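Long-range contacts in 4-hydroxybutyrate CoA-transferase (Porphyromonas gingivalis, PDB 3EH7), which probably transfers coenzyme A between short-chain carboxylic acids such as acetate: residues M322-E328 / A380-R386; C316-L321 / R371-A377; V104-E108 / T338-D343; S34-G38 / T272-G276. One frame throughout, in Å; residues are numbered along the deposited sequence.

Contact 1 of 4, residues M322-E328 / A380-R386; sequences MGQVVSE and AAVTTLR
Val-325 and Thr-384 project from the same face of the sheet, with CB of Val-325 3.8 Å from CB of Thr-384. Between their backbones Val-325 N donates to Thr-384 O. Val-325 O faces both Thr-383 and Thr-384, the pattern of a classic beta bulge; its stronger bond comes from Thr-383 N at 2.8 Å, nearly straight at 173°, whereas that from Thr-384 N is weak. The bulge turns Thr-383 toward Ser-327. Its OG1 lies between its own backbone N and carbonyl carbon (chi1 56°), where it accepts a weak bond from Ser-327 N at 3.0 Å. Further along, the extended chain of Glu-328 brings OE2 to within 2.8 Å of Ala-381 N, and the donor comes in from above the carboxylate plane. Gln-324 lies athwart Val-382, its OE1 3.6 Å from Val-382 CG2. The same oxygen accepts from a water held by Arg-386 N, and from Val-382 N of the second subunit. At the other end, selenium of the selenomethionine Met-322 lies obliquely by the guanidinium of Arg-386, 3.6 Å from NH1. Strand 325-326 is flanked by strand 318-320 and strand 382-384; helix 341-350 packs on Val-325 and Thr-384, while Leu-406 of helix 406-414 touches both Met-322 and Arg-386.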
loop_
_atom_site.group_PDB
_atom_site.type_symbol
_atom_site.label_atom_id
_atom_site.label_comp_id
_atom_site.label_asym_id
_atom_site.label_seq_id
_atom_site.Cartn_x
_atom_site.Cartn_y
_atom_site.Cartn_z
HETATM N N MSE A 322 -2.886 14.187 10.201
HETATM C CA MSE A 322 -3.543 13.731 8.961
HETATM C C MSE A 322 -3.732 12.235 8.980
HETATM O O MSE A 322 -4.496 11.694 8.180
HETATM C CB MSE A 322 -2.717 14.128 7.734
HETATM C CG MSE A 322 -2.571 15.615 7.569
HETATM SE SE MSE A 322 -1.753 16.043 5.876
HETATM C CE MSE A 322 -0.149 14.934 6.016
ATOM N N GLY A 323 -3.010 11.571 9.880
ATOM C CA GLY A 323 -3.019 10.132 9.971
ATOM C C GLY A 323 -1.789 9.446 9.385
ATOM O O GLY A 323 -1.804 8.240 9.280
ATOM N N GLN A 324 -0.727 10.165 8.990
ATOM C CA GLN A 324 0.478 9.450 8.497
ATOM C C GLN A 324 1.154 8.767 9.683
ATOM O O GLN A 324 1.300 9.380 10.718
ATOM C CB GLN A 324 1.509 10.373 7.832
ATOM C CG GLN A 324 0.954 11.409 6.886
ATOM C CD GLN A 324 2.017 12.009 6.020
ATOM O OE1 GLN A 324 2.362 11.441 4.960
ATOM N NE2 GLN A 324 2.532 13.184 6.427
ATOM N N VAL A 325 1.612 7.528 9.491
ATOM C CA VAL A 325 2.167 6.691 10.534
ATOM C C VAL A 325 3.636 6.487 10.270
ATOM O O VAL A 325 4.027 6.092 9.157
ATOM C CB VAL A 325 1.477 5.318 10.546
ATOM C CG1 VAL A 325 2.247 4.270 11.442
ATOM C CG2 VAL A 325 0.008 5.477 10.984
ATOM N N VAL A 326 4.449 6.803 11.264
ATOM C CA VAL A 326 5.881 6.559 11.215
ATOM C C VAL A 326 6.201 5.466 12.231
ATOM O O VAL A 326 5.934 5.606 13.423
ATOM C CB VAL A 326 6.654 7.819 11.563
ATOM C CG1 VAL A 326 8.140 7.553 11.648
ATOM C CG2 VAL A 326 6.324 8.920 10.538
ATOM N N SER A 327 6.765 4.382 11.733
ATOM C CA SER A 327 7.189 3.275 12.551
ATOM C C SER A 327 8.603 2.855 12.124
ATOM O O SER A 327 8.792 2.319 11.047
ATOM C CB SER A 327 6.220 2.135 12.352
ATOM O OG SER A 327 6.609 1.080 13.189
ATOM N N GLU A 328 9.589 3.127 12.963
ATOM C CA GLU A 328 10.984 2.785 12.683
ATOM C C GLU A 328 11.532 2.024 13.918
ATOM O O GLU A 328 10.851 1.913 14.950
ATOM C CB GLU A 328 11.802 4.063 12.340
ATOM C CG GLU A 328 11.358 4.855 11.006
ATOM C CD GLU A 328 11.799 6.383 10.962
ATOM O OE1 GLU A 328 11.963 7.000 12.057
ATOM O OE2 GLU A 328 11.967 6.978 9.864
ATOM N N ALA A 380 11.644 11.845 8.777
ATOM C CA ALA A 380 11.064 10.579 9.160
ATOM C C ALA A 380 10.462 9.858 7.939
ATOM O O ALA A 380 9.972 10.502 7.007
ATOM C CB ALA A 380 10.011 10.768 10.243
ATOM N N ALA A 381 10.530 8.527 7.960
ATOM C CA ALA A 381 9.941 7.699 6.908
ATOM C C ALA A 381 8.533 7.261 7.273
ATOM O O ALA A 381 8.328 6.566 8.281
ATOM C CB ALA A 381 10.821 6.502 6.626
ATOM N N VAL A 382 7.554 7.714 6.493
ATOM C CA VAL A 382 6.205 7.217 6.589
ATOM C C VAL A 382 6.179 5.715 6.267
ATOM O O VAL A 382 6.798 5.277 5.299
ATOM C CB VAL A 382 5.219 8.026 5.678
ATOM C CG1 VAL A 382 3.838 7.386 5.694
ATOM C CG2 VAL A 382 5.141 9.497 6.156
ATOM N N THR A 383 5.512 4.920 7.104
ATOM C CA THR A 383 5.467 3.480 6.893
ATOM C C THR A 383 4.068 2.964 6.623
ATOM O O THR A 383 3.915 1.894 6.010
ATOM C CB THR A 383 6.147 2.674 8.032
ATOM O OG1 THR A 383 5.561 3.018 9.291
ATOM C CG2 THR A 383 7.674 2.999 8.073
ATOM N N THR A 384 3.057 3.713 7.039
ATOM C CA THR A 384 1.674 3.447 6.635
ATOM C C THR A 384 1.045 4.768 6.193
ATOM O O THR A 384 1.151 5.751 6.905
ATOM C CB THR A 384 0.865 2.771 7.787
ATOM O OG1 THR A 384 1.440 1.484 8.075
ATOM C CG2 THR A 384 -0.554 2.563 7.400
ATOM N N LEU A 385 0.418 4.791 5.008
ATOM C CA LEU A 385 -0.034 6.026 4.365
ATOM C C LEU A 385 -1.253 6.590 5.084
ATOM O O LEU A 385 -2.076 5.833 5.625
ATOM C CB LEU A 385 -0.397 5.757 2.877
ATOM C CG LEU A 385 0.755 5.333 1.937
ATOM C CD1 LEU A 385 0.213 4.676 0.634
ATOM C CD2 LEU A 385 1.636 6.556 1.619
ATOM N N ARG A 386 -1.418 7.899 5.069
ATOM C CA ARG A 386 -2.620 8.474 5.684
ATOM C C ARG A 386 -3.916 7.901 5.057
ATOM O O ARG A 386 -4.934 7.754 5.729
ATOM C CB ARG A 386 -2.614 10.000 5.624
ATOM C CG ARG A 386 -2.954 10.548 4.282
ATOM C CD ARG A 386 -2.999 12.077 4.190
ATOM N NE ARG A 386 -3.163 12.417 2.779
ATOM C CZ ARG A 386 -3.428 13.621 2.301
ATOM N NH1 ARG A 386 -3.539 14.681 3.102
ATOM N NH2 ARG A 386 -3.558 13.769 1.001
HETATM O O HOH W 1 0.741 9.419 3.910
#

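Contact 2 of 4, residues C316-L321 / R371-A377; sequences CIEIDL and RIVPIIA
Ile-319 uses both backbone polar atoms toward the neighbouring strand: its N gives a bond to Arg-371 O at 2.7 Å, and its O receives Val-373 N at 2.8 Å. Ile-319 CG2 and Ile-372 CG1 lie alongside each other on one face of this ladder. On the other face Glu-318 spends its carboxylate on the backbone beyond the strand. A chi1 of 65°, followed by an extended chain, carries OE2 to Ala-377 N at 2.7 Å, which meets it on its syn side, 25° out of the carboxylate plane. OE1 accepts a hydrogen bond from a water that also donates to Ile-375 O. Strands 318-320 and 372-373 run parallel, Ile-319 pairing with Ile-372 and Asp-320 with Val-373, and 372-373 is an outermost strand of a mixed four-stranded sheet; on the far side of 318-320, Ile-317 and Glu-318 both face Val-326 in a classic beta bulge. Asp-320 divides its acceptors. OD1 gathers Met-322 N and Gln-324 N in the following turn, while OD2 reaches Ile-376 N through a water 2.5 Å away from that oxygen, and Pro-374 O through a second water. Pro-374 O also accepts from Arg-432 NH2. At the start of the pair, Arg-371 NH1 gives Cys-316 O a weak bond of 3.1 Å near the guanidinium plane, and NE donates to Thr-363 O.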
loop_
_atom_site.group_PDB
_atom_site.type_symbol
_atom_site.label_atom_id
_atom_site.label_comp_id
_atom_site.label_asym_id
_atom_site.label_seq_id
_atom_site.Cartn_x
_atom_site.Cartn_y
_atom_site.Cartn_z
ATOM N N CYS A 316 3.475 2.216 16.671
ATOM C CA CYS A 316 4.361 3.034 15.844
ATOM C C CYS A 316 5.021 4.103 16.741
ATOM O O CYS A 316 4.725 4.173 17.930
ATOM C CB CYS A 316 3.545 3.628 14.701
ATOM S SG CYS A 316 2.250 4.675 15.312
ATOM N N ILE A 317 5.921 4.904 16.191
ATOM C CA ILE A 317 6.639 5.942 16.948
ATOM C C ILE A 317 5.793 7.198 17.023
ATOM O O ILE A 317 5.675 7.820 18.083
ATOM C CB ILE A 317 8.000 6.313 16.269
ATOM C CG1 ILE A 317 8.897 5.085 16.183
ATOM C CG2 ILE A 317 8.727 7.487 16.979
ATOM C CD1 ILE A 317 9.097 4.325 17.496
ATOM N N GLU A 318 5.222 7.605 15.891
ATOM C CA GLU A 318 4.369 8.798 15.889
ATOM C C GLU A 318 3.359 8.743 14.758
ATOM O O GLU A 318 3.537 8.011 13.767
ATOM C CB GLU A 318 5.198 10.092 15.828
ATOM C CG GLU A 318 5.978 10.264 14.545
ATOM C CD GLU A 318 6.884 11.506 14.491
ATOM O OE1 GLU A 318 6.846 12.383 15.387
ATOM O OE2 GLU A 318 7.638 11.600 13.496
ATOM N N ILE A 319 2.290 9.508 14.942
ATOM C CA ILE A 319 1.253 9.703 13.939
ATOM C C ILE A 319 0.899 11.181 13.891
ATOM O O ILE A 319 0.778 11.852 14.940
ATOM C CB ILE A 319 0.020 8.814 14.183
ATOM C CG1 ILE A 319 -1.075 9.133 13.157
ATOM C CG2 ILE A 319 -0.573 9.042 15.537
ATOM C CD1 ILE A 319 -2.099 8.078 13.019
ATOM N N ASP A 320 0.830 11.727 12.682
ATOM C CA ASP A 320 0.534 13.136 12.546
ATOM C C ASP A 320 -0.964 13.348 12.468
ATOM O O ASP A 320 -1.734 12.393 12.406
ATOM C CB ASP A 320 1.331 13.826 11.432
ATOM C CG ASP A 320 0.842 13.518 10.027
ATOM O OD1 ASP A 320 -0.201 12.866 9.843
ATOM O OD2 ASP A 320 1.552 13.943 9.090
ATOM N N LEU A 321 -1.368 14.600 12.494
ATOM C CA LEU A 321 -2.797 14.938 12.544
ATOM C C LEU A 321 -3.586 14.546 11.288
ATOM O O LEU A 321 -4.819 14.604 11.302
ATOM C CB LEU A 321 -2.974 16.427 12.853
ATOM C CG LEU A 321 -2.636 16.819 14.293
ATOM C CD1 LEU A 321 -2.792 18.304 14.513
ATOM C CD2 LEU A 321 -3.467 16.028 15.301
ATOM N N ARG A 371 3.202 11.327 20.925
ATOM C CA ARG A 371 3.190 10.500 19.704
ATOM C C ARG A 371 2.144 10.943 18.647
ATOM O O ARG A 371 2.119 10.420 17.525
ATOM C CB ARG A 371 2.971 9.035 20.042
ATOM C CG ARG A 371 3.944 8.495 21.001
ATOM C CD ARG A 371 4.070 6.982 20.915
ATOM N NE ARG A 371 5.048 6.560 21.919
ATOM C CZ ARG A 371 5.708 5.409 21.889
ATOM N NH1 ARG A 371 5.512 4.516 20.902
ATOM N NH2 ARG A 371 6.576 5.141 22.849
ATOM N N ILE A 372 1.270 11.870 19.014
ATOM C CA ILE A 372 0.327 12.459 18.078
ATOM C C ILE A 372 0.870 13.839 17.819
ATOM O O ILE A 372 0.912 14.696 18.716
ATOM C CB ILE A 372 -1.103 12.445 18.630
ATOM C CG1 ILE A 372 -1.612 10.985 18.681
ATOM C CG2 ILE A 372 -2.045 13.321 17.803
ATOM C CD1 ILE A 372 -3.046 10.842 19.322
ATOM N N VAL A 373 1.367 14.038 16.607
ATOM C CA VAL A 373 2.145 15.220 16.314
ATOM C C VAL A 373 1.475 16.050 15.224
ATOM O O VAL A 373 0.796 15.524 14.359
ATOM C CB VAL A 373 3.583 14.840 15.923
ATOM C CG1 VAL A 373 4.280 14.152 17.114
ATOM C CG2 VAL A 373 3.611 13.930 14.665
ATOM N N PRO A 374 1.642 17.366 15.275
ATOM C CA PRO A 374 1.171 18.178 14.160
ATOM C C PRO A 374 1.887 17.853 12.830
ATOM O O PRO A 374 1.254 17.865 11.780
ATOM C CB PRO A 374 1.451 19.607 14.612
ATOM C CG PRO A 374 2.429 19.492 15.734
ATOM C CD PRO A 374 2.334 18.143 16.316
ATOM N N ILE A 375 3.185 17.555 12.888
ATOM C CA ILE A 375 3.988 17.257 11.702
ATOM C C ILE A 375 4.963 16.160 12.094
ATOM O O ILE A 375 5.513 16.173 13.192
ATOM C CB ILE A 375 4.793 18.495 11.195
ATOM C CG1 ILE A 375 3.868 19.568 10.660
ATOM C CG2 ILE A 375 5.749 18.114 10.057
ATOM C CD1 ILE A 375 4.469 20.937 10.796
ATOM N N ILE A 376 5.172 15.194 11.218
ATOM C CA ILE A 376 6.129 14.133 11.524
ATOM C C ILE A 376 7.521 14.720 11.722
ATOM O O ILE A 376 7.793 15.843 11.318
ATOM C CB ILE A 376 6.167 13.021 10.439
ATOM C CG1 ILE A 376 6.721 13.555 9.095
ATOM C CG2 ILE A 376 4.764 12.366 10.282
ATOM C CD1 ILE A 376 6.810 12.450 7.970
ATOM N N ALA A 377 8.409 13.954 12.330
ATOM C CA ALA A 377 9.754 14.441 12.560
ATOM C C ALA A 377 10.489 14.632 11.225
ATOM O O ALA A 377 10.216 13.958 10.239
ATOM C CB ALA A 377 10.522 13.497 13.488
HETATM O O HOH W 2 7.269 14.940 15.342
HETATM O O HOH W 3 3.452 15.624 8.884
HETATM O O HOH W 4 0.959 17.135 8.761
#

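Contact 3 of 4, residues V104-E108 / T338-D343; sequences VFFYE and TGGQVD
Tyr-107 N donates to Asp-343 OD2 at 3.1 Å, the one direct hydrogen bond between 104-108 and 338-343; it enters on the syn side, 30° out of the carboxylate plane. Asn-299 ND2 also binds OD2. The other oxygen, OD1, accepts from a water 2.6 Å away that donates to Gly-339 O as well and accepts a hydrogen bond from Phe-106 N, so both carboxylate oxygens are joined to the loop backbone. Within 338-343, Thr-338 OG1 receives Gly-340 N at 2.9 Å, an ST turn, and is also bonded to Glu-242 OE2.

Three aromatic side chains supply the remaining contacts. The Phe-106 ring is set against Thr-338, CE2 being 3.4 Å from Thr-338 CG2, and has Gly-340 CA at its edge. Phe-105 CE1 touches Val-342 CG1 at 3.7 Å. The Tyr-107 ring stands almost perpendicular to the Asp-343 carboxylate (82°), with OD1 at its edge in the ring plane.

The contact joins the loop before helix 109-114 to the segment leading into helix 341-350. From the second subunit, Asn-387 packs on Phe-105 and Leu-385 on Val-342.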
loop_
_atom_site.group_PDB
_atom_site.type_symbol
_atom_site.label_atom_id
_atom_site.label_comp_id
_atom_site.label_asym_id
_atom_site.label_seq_id
_atom_site.Cartn_x
_atom_site.Cartn_y
_atom_site.Cartn_z
ATOM N N VAL A 104 11.922 -2.240 2.097
ATOM C CA VAL A 104 11.232 -3.252 1.328
ATOM C C VAL A 104 10.021 -3.648 2.152
ATOM O O VAL A 104 10.045 -3.502 3.357
ATOM C CB VAL A 104 12.160 -4.467 1.072
ATOM C CG1 VAL A 104 12.632 -5.031 2.377
ATOM C CG2 VAL A 104 11.463 -5.526 0.187
ATOM N N PHE A 105 8.950 -4.095 1.519
ATOM C CA PHE A 105 7.861 -4.710 2.274
ATOM C C PHE A 105 8.322 -6.105 2.698
ATOM O O PHE A 105 8.898 -6.829 1.911
ATOM C CB PHE A 105 6.610 -4.850 1.435
ATOM C CG PHE A 105 5.894 -3.547 1.165
ATOM C CD1 PHE A 105 5.767 -2.587 2.146
ATOM C CD2 PHE A 105 5.310 -3.317 -0.089
ATOM C CE1 PHE A 105 5.085 -1.394 1.893
ATOM C CE2 PHE A 105 4.612 -2.154 -0.332
ATOM C CZ PHE A 105 4.514 -1.175 0.664
ATOM N N PHE A 106 8.046 -6.480 3.927
ATOM C CA PHE A 106 8.518 -7.761 4.460
ATOM C C PHE A 106 8.077 -8.946 3.563
ATOM O O PHE A 106 8.895 -9.787 3.198
ATOM C CB PHE A 106 8.014 -7.914 5.893
ATOM C CG PHE A 106 8.677 -9.020 6.681
ATOM C CD1 PHE A 106 9.786 -9.718 6.204
ATOM C CD2 PHE A 106 8.181 -9.351 7.934
ATOM C CE1 PHE A 106 10.354 -10.738 6.962
ATOM C CE2 PHE A 106 8.752 -10.344 8.687
ATOM C CZ PHE A 106 9.846 -11.040 8.211
ATOM N N TYR A 107 6.797 -9.000 3.190
ATOM C CA TYR A 107 6.300 -10.077 2.313
ATOM C C TYR A 107 6.978 -10.174 0.940
ATOM O O TYR A 107 6.927 -11.217 0.311
ATOM C CB TYR A 107 4.766 -10.027 2.161
ATOM C CG TYR A 107 4.298 -9.104 1.074
ATOM C CD1 TYR A 107 4.116 -7.763 1.328
ATOM C CD2 TYR A 107 4.086 -9.568 -0.240
ATOM C CE1 TYR A 107 3.689 -6.892 0.342
ATOM C CE2 TYR A 107 3.671 -8.694 -1.237
ATOM C CZ TYR A 107 3.477 -7.354 -0.925
ATOM O OH TYR A 107 3.066 -6.438 -1.856
ATOM N N GLU A 108 7.606 -9.088 0.487
ATOM C CA GLU A 108 8.282 -9.022 -0.793
ATOM C C GLU A 108 9.737 -9.486 -0.763
ATOM O O GLU A 108 10.346 -9.704 -1.815
ATOM C CB GLU A 108 8.246 -7.586 -1.343
ATOM C CG GLU A 108 7.205 -7.343 -2.412
ATOM C CD GLU A 108 7.374 -5.983 -3.085
ATOM O OE1 GLU A 108 7.216 -4.945 -2.412
ATOM O OE2 GLU A 108 7.694 -5.954 -4.299
ATOM N N THR A 338 10.954 -5.558 11.267
ATOM C CA THR A 338 10.660 -6.112 9.940
ATOM C C THR A 338 9.872 -5.124 9.050
ATOM O O THR A 338 9.783 -5.322 7.841
ATOM C CB THR A 338 9.758 -7.329 10.077
ATOM O OG1 THR A 338 8.496 -6.907 10.632
ATOM C CG2 THR A 338 10.419 -8.406 10.974
ATOM N N GLY A 339 9.246 -4.118 9.662
ATOM C CA GLY A 339 8.320 -3.261 8.942
ATOM C C GLY A 339 7.108 -4.001 8.400
ATOM O O GLY A 339 6.426 -3.499 7.504
ATOM N N GLY A 340 6.831 -5.187 8.936
ATOM C CA GLY A 340 5.738 -6.017 8.475
ATOM C C GLY A 340 4.345 -5.473 8.758
ATOM O O GLY A 340 3.362 -5.973 8.217
ATOM N N GLN A 341 4.232 -4.434 9.585
ATOM C CA GLN A 341 2.910 -3.985 10.028
ATOM C C GLN A 341 2.025 -3.493 8.878
ATOM O O GLN A 341 0.837 -3.816 8.824
ATOM C CB GLN A 341 2.993 -2.971 11.185
ATOM C CG GLN A 341 3.658 -1.657 10.899
ATOM C CD GLN A 341 3.806 -0.796 12.154
ATOM O OE1 GLN A 341 4.461 -1.196 13.110
ATOM N NE2 GLN A 341 3.211 0.387 12.140
ATOM N N VAL A 342 2.606 -2.753 7.933
ATOM C CA VAL A 342 1.822 -2.262 6.801
ATOM C C VAL A 342 1.246 -3.410 5.986
ATOM O O VAL A 342 0.168 -3.276 5.418
ATOM C CB VAL A 342 2.640 -1.321 5.900
ATOM C CG1 VAL A 342 3.878 -2.040 5.345
ATOM C CG2 VAL A 342 1.762 -0.724 4.748
ATOM N N ASP A 343 1.931 -4.555 5.936
ATOM C CA ASP A 343 1.399 -5.713 5.218
ATOM C C ASP A 343 0.043 -6.079 5.799
ATOM O O ASP A 343 -0.904 -6.411 5.072
ATOM C CB ASP A 343 2.326 -6.950 5.309
ATOM C CG ASP A 343 3.739 -6.720 4.750
ATOM O OD1 ASP A 343 3.972 -5.659 4.096
ATOM O OD2 ASP A 343 4.648 -7.621 4.951
HETATM O O HOH W 5 6.229 -4.608 4.994
#

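Contact 4 of 4, residues S34-G38 / T272-G276; sequences SHAAG and TFLMG
His-35 presents its ring edge to the face of Phe-273 in a T-shaped stack, the centroids of the two rings 4.5 Å apart and their planes at 74°. CD2 of His-35 is the leading atom, above the middle of the phenyl ring and 3.7 Å from Phe-273 CG. Two torsions create this meeting: His-35 turns its ring directly away from its own N (chi1 -176°), while Phe-273 tucks its ring back over its backbone (chi1 80°). The imidazole is fixed by a bond between its NE2 and Ser-336 OG, and Ala-36 CB covers one of its faces. That methyl also touches Phe-273, 3.8 Å from CE2. Ala-37 CB also lies against selenomethionine Met-275, less certainly, as that residue has two conformers. A water 2.7 Å from Leu-274 O accepts a weak bond from Ala-37 N.

His-35 to Gly-38 form a type II' beta turn, with Ala-36 at positive phi and Gly-38 N bonded to His-35 O at 3.1 Å. The turn lies just past strand 30-33 of the parallel six-stranded sheet; 272-276, which holds the short strand 273-274, follows strand 269-271 of the mixed nine-stranded one. Such carboxyl ends commonly carry functional loops in Rossmann-like alpha/beta folds.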
loop_
_atom_site.group_PDB
_atom_site.type_symbol
_atom_site.label_atom_id
_atom_site.label_comp_id
_atom_site.label_asym_id
_atom_site.label_seq_id
_atom_site.Cartn_x
_atom_site.Cartn_y
_atom_site.Cartn_z
ATOM N N SER A 34 19.361 -16.432 10.308
ATOM C CA SER A 34 18.022 -16.679 10.843
ATOM C C SER A 34 17.558 -15.512 11.700
ATOM O O SER A 34 18.328 -14.951 12.483
ATOM C CB SER A 34 17.954 -17.964 11.687
ATOM O OG SER A 34 18.063 -19.137 10.929
ATOM N N HIS A 35 16.291 -15.162 11.537
ATOM C CA HIS A 35 15.691 -13.994 12.163
ATOM C C HIS A 35 15.450 -14.162 13.661
ATOM O O HIS A 35 15.153 -15.252 14.133
ATOM C CB HIS A 35 14.348 -13.682 11.470
ATOM C CG HIS A 35 13.684 -12.436 11.957
ATOM N ND1 HIS A 35 14.367 -11.250 12.112
ATOM C CD2 HIS A 35 12.390 -12.171 12.264
ATOM C CE1 HIS A 35 13.530 -10.314 12.532
ATOM N NE2 HIS A 35 12.326 -10.850 12.648
ATOM N N ALA A 36 15.573 -13.049 14.390
ATOM C CA ALA A 36 15.093 -12.905 15.770
ATOM C C ALA A 36 15.583 -14.014 16.708
ATOM O O ALA A 36 16.799 -14.133 16.943
ATOM C CB ALA A 36 13.525 -12.732 15.808
ATOM N N ALA A 37 14.669 -14.798 17.270
ATOM C CA ALA A 37 15.030 -15.736 18.353
ATOM C C ALA A 37 15.871 -16.899 17.849
ATOM O O ALA A 37 16.554 -17.562 18.646
ATOM C CB ALA A 37 13.782 -16.267 19.080
ATOM N N GLY A 38 15.844 -17.120 16.538
ATOM C CA GLY A 38 16.570 -18.215 15.932
ATOM C C GLY A 38 17.914 -17.826 15.390
ATOM O O GLY A 38 18.470 -18.527 14.589
ATOM N N THR A 272 4.933 -16.537 10.824
ATOM C CA THR A 272 6.153 -16.675 10.026
ATOM C C THR A 272 7.398 -16.770 10.884
ATOM O O THR A 272 8.374 -17.360 10.453
ATOM C CB THR A 272 6.247 -15.593 8.909
ATOM O OG1 THR A 272 7.175 -16.012 7.903
ATOM C CG2 THR A 272 6.618 -14.192 9.433
ATOM N N PHE A 273 7.356 -16.251 12.120
ATOM C CA PHE A 273 8.410 -16.468 13.122
ATOM C C PHE A 273 7.800 -16.414 14.531
ATOM O O PHE A 273 6.640 -15.988 14.724
ATOM C CB PHE A 273 9.626 -15.519 12.930
ATOM C CG PHE A 273 9.445 -14.105 13.473
ATOM C CD1 PHE A 273 8.806 -13.120 12.708
ATOM C CD2 PHE A 273 9.933 -13.755 14.722
ATOM C CE1 PHE A 273 8.635 -11.806 13.177
ATOM C CE2 PHE A 273 9.756 -12.425 15.235
ATOM C CZ PHE A 273 9.121 -11.451 14.450
ATOM N N LEU A 274 8.564 -16.913 15.503
ATOM C CA LEU A 274 8.085 -17.025 16.897
ATOM C C LEU A 274 9.178 -16.605 17.844
ATOM O O LEU A 274 10.362 -16.797 17.554
ATOM C CB LEU A 274 7.713 -18.464 17.231
ATOM C CG LEU A 274 6.625 -19.083 16.377
ATOM C CD1 LEU A 274 6.535 -20.574 16.621
ATOM C CD2 LEU A 274 5.270 -18.375 16.611
HETATM N N MSE A 275 8.776 -16.008 18.963
HETATM C CA MSE A 275 9.696 -15.679 20.050
HETATM C C MSE A 275 8.936 -15.566 21.370
HETATM O O MSE A 275 7.830 -15.026 21.406
HETATM C CB MSE A 275 10.420 -14.366 19.752
HETATM C CG MSE A 275 11.363 -13.936 20.858
HETATM SE SE MSE A 275 12.646 -12.618 20.279
HETATM C CE MSE A 275 11.960 -12.273 18.510
ATOM N N GLY A 276 9.525 -16.078 22.443
ATOM C CA GLY A 276 8.876 -16.029 23.748
ATOM C C GLY A 276 9.712 -16.746 24.764
ATOM O O GLY A 276 10.919 -16.823 24.617
HETATM O O HOH W 6 12.352 -16.228 15.815
#

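Contacts 1 and 2, with centres 8 Å apart, complete a single four-stranded sheet: Val-326 of contact 1 probably bonds through its backbone N and O to Glu-318 and Ile-317 of contact 2. Contact 3 lies about 13 Å from contact 1, centre to centre, and reaches it through Val-342, which packs on Thr-383 and Thr-384. It also leads on to contact 4, centres 16 Å apart, where Thr-338 CG2 meets His-35 NE2 at 3.5 Å. Glu-242 connects these last two, bonding to Thr-338 and to the backbone of Phe-273. Contact 4 stays clear of contacts 1 and 2, nearest atoms about 13 and 15 Å away. Contacts 1 and 3 meet the second subunit, contact 2 only through Ile-375.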